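Local coordinates for glucose-1-phosphate uridylyltransferase (Sphingomonas elodea, PDB 2UX8) that catalyses the formation of UDP-glucose and diphosphate from glucose 1-phosphate and UTP, as a UDP-glucose pyrophosphorylase, at the interface of chains A and B. Sequence-based numbering; all coordinates share one arbitrary frame. Chains: chain A/B, Glucose-1-phosphate uridylyltransferase.

The interface of chains A and B. Residues chain A 79-80, 82, 102; chain B 69, 112, 114-115.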
loop_
_atom_site.group_PDB
_atom_site.type_symbol
_atom_site.label_atom_id
_atom_site.label_comp_id
_atom_site.label_asym_id
_atom_site.label_seq_id
_atom_site.Cartn_x
_atom_site.Cartn_y
_atom_site.Cartn_z
ATOM N N ASP A 79 -11.919 -8.718 1.161
ATOM C CA ASP A 79 -11.406 -9.232 2.406
ATOM C C ASP A 79 -12.141 -8.475 3.502
ATOM O O ASP A 79 -12.990 -7.637 3.205
ATOM C CB ASP A 79 -9.906 -8.984 2.484
ATOM C CG ASP A 79 -9.238 -9.811 3.558
ATOM O OD1 ASP A 79 -9.927 -10.626 4.212
ATOM O OD2 ASP A 79 -8.018 -9.644 3.747
ATOM N N ILE A 80 -11.846 -8.776 4.760
ATOM C CA ILE A 80 -12.510 -8.070 5.839
ATOM C C ILE A 80 -11.891 -6.685 5.963
ATOM O O ILE A 80 -10.665 -6.547 5.977
ATOM C CB ILE A 80 -12.349 -8.789 7.185
ATOM C CG1 ILE A 80 -13.082 -10.128 7.163
ATOM C CG2 ILE A 80 -12.903 -7.922 8.291
ATOM C CD1 ILE A 80 -12.874 -10.950 8.412
ATOM N N TYR A 82 -11.329 -4.571 8.363
ATOM C CA TYR A 82 -11.269 -4.510 9.802
ATOM C C TYR A 82 -11.701 -3.213 10.478
ATOM O O TYR A 82 -12.702 -3.192 11.189
ATOM C CB TYR A 82 -9.866 -4.884 10.270
ATOM C CG TYR A 82 -9.871 -5.411 11.670
ATOM C CD1 TYR A 82 -10.177 -6.748 11.928
ATOM C CD2 TYR A 82 -9.663 -4.558 12.746
ATOM C CE1 TYR A 82 -10.281 -7.219 13.236
ATOM C CE2 TYR A 82 -9.766 -5.009 14.050
ATOM C CZ TYR A 82 -10.076 -6.338 14.293
ATOM O OH TYR A 82 -10.196 -6.771 15.593
ATOM N N ARG A 102 -17.555 -10.391 0.749
ATOM C CA ARG A 102 -16.494 -11.328 1.022
ATOM C C ARG A 102 -17.011 -12.741 1.015
ATOM O O ARG A 102 -18.093 -13.034 1.511
ATOM C CB ARG A 102 -15.762 -10.970 2.322
ATOM C CG ARG A 102 -15.958 -11.897 3.478
ATOM C CD ARG A 102 -14.795 -11.756 4.436
ATOM N NE ARG A 102 -15.112 -12.279 5.757
ATOM C CZ ARG A 102 -15.866 -11.642 6.643
ATOM N NH1 ARG A 102 -16.375 -10.456 6.352
ATOM N NH2 ARG A 102 -16.114 -12.187 7.820
ATOM N N ARG B 69 -3.717 -9.189 5.823
ATOM C CA ARG B 69 -4.059 -7.876 5.328
ATOM C C ARG B 69 -2.964 -6.890 4.968
ATOM O O ARG B 69 -2.950 -6.427 3.857
ATOM C CB ARG B 69 -5.084 -7.234 6.254
ATOM C CG ARG B 69 -6.501 -7.610 5.844
ATOM C CD ARG B 69 -7.542 -7.052 6.786
ATOM N NE ARG B 69 -7.606 -7.823 8.020
ATOM C CZ ARG B 69 -8.176 -9.018 8.120
ATOM N NH1 ARG B 69 -8.737 -9.580 7.056
ATOM N NH2 ARG B 69 -8.185 -9.653 9.286
ATOM N N ARG B 112 -6.320 -14.949 0.637
ATOM C CA ARG B 112 -6.369 -14.273 1.924
ATOM C C ARG B 112 -6.956 -15.163 3.010
ATOM O O ARG B 112 -8.006 -15.771 2.830
ATOM C CB ARG B 112 -7.175 -12.982 1.788
ATOM C CG ARG B 112 -6.653 -12.068 0.685
ATOM C CD ARG B 112 -5.435 -11.265 1.133
ATOM N NE ARG B 112 -5.850 -10.041 1.813
ATOM C CZ ARG B 112 -5.602 -8.811 1.373
ATOM N NH1 ARG B 112 -4.919 -8.619 0.249
ATOM N NH2 ARG B 112 -6.077 -7.773 2.044
ATOM N N GLN B 114 -8.066 -14.127 5.827
ATOM C CA GLN B 114 -9.182 -13.372 6.398
ATOM C C GLN B 114 -9.095 -13.246 7.912
ATOM O O GLN B 114 -9.115 -12.136 8.439
ATOM C CB GLN B 114 -10.527 -13.967 5.962
ATOM C CG GLN B 114 -10.818 -13.732 4.493
ATOM C CD GLN B 114 -12.179 -14.251 4.061
ATOM O OE1 GLN B 114 -13.120 -14.262 4.848
ATOM N NE2 GLN B 114 -12.294 -14.664 2.797
ATOM N N GLU B 115 -9.009 -14.363 8.622
ATOM C CA GLU B 115 -8.865 -14.290 10.074
ATOM C C GLU B 115 -7.725 -15.176 10.532
ATOM O O GLU B 115 -7.573 -16.301 10.068
ATOM C CB GLU B 115 -10.169 -14.639 10.797
ATOM C CG GLU B 115 -11.147 -15.452 10.001
ATOM C CD GLU B 115 -12.563 -14.932 10.124
ATOM O OE1 GLU B 115 -12.891 -14.343 11.172
ATOM O OE2 GLU B 115 -13.350 -15.120 9.177
HETATM O O HOH W 1 -6.359 -11.726 4.998
#
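A:Asp79 pushes its carboxylate across the A/B interface between B:Arg69 and B:Arg112. CG lies anti to the backbone N (chi1 -164°), beside the carbonyl carbon, which brings OD2 to B:Arg112 while OD1 stays within range of the next backbone N-H; CB of A:Asp79 itself lies 4.0 Å from NH2 of B:Arg112. At the tip the two oxygens part company. OD2 takes both NE and NH2 of B:Arg112, a side-on grip on one atom. The bond from NE of B:Arg112 to OD2 of A:Asp79, 2.9 Å, comes in from above the carboxylate plane, whereas NH2 lies in line with the anti lone pair, away from the other oxygen. The carboxylate of A:Asp79 and the guanidinium of B:Arg112 are steeply turned, 78° apart, and B:Arg112 has to fold at chi2 and chi3 to bring its NE edge round. OD2 also meets water 1, which passes the contact on to the backbone N of B:Gln114. OD1 of A:Asp79 turns to NH1 of B:Arg69 in a longer salt bridge of 3.3 Å, and back on its own chain it accepts from N of A:Ile80, which ties down the carboxylate's rotation. B:Arg69 is itself braced: NH1 and NH2 both hold the backbone O of B:Gln114, end-on, so that this second-shell carbonyl sets the guanidinium with its edge towards A:Asp79. An asparagine at A:Asp79 would probably leave the two arginines without their countercharge and weaken the paired grip of B:Arg112. Beside this cluster, OE1 of B:Gln114 reaches the edge of the A:Arg102 guanidinium, but its bond to NE of A:Arg102, 3.0 Å, is weak; A:Ile80 lays CG1 over a face of that same guanidinium. On chain A the patch uses the loop between helices 72-77 and 82-89, with A:Arg102 from a separate loop between 3-10 helix 95-98 and strand 108-112; chain B supplies the end of strand 108-112, the loop after it and B:Arg69, just past strand 62-67. This charged patch, repeated by the two-fold, is likely to help hold the A/B pair together within the deposited tetramer.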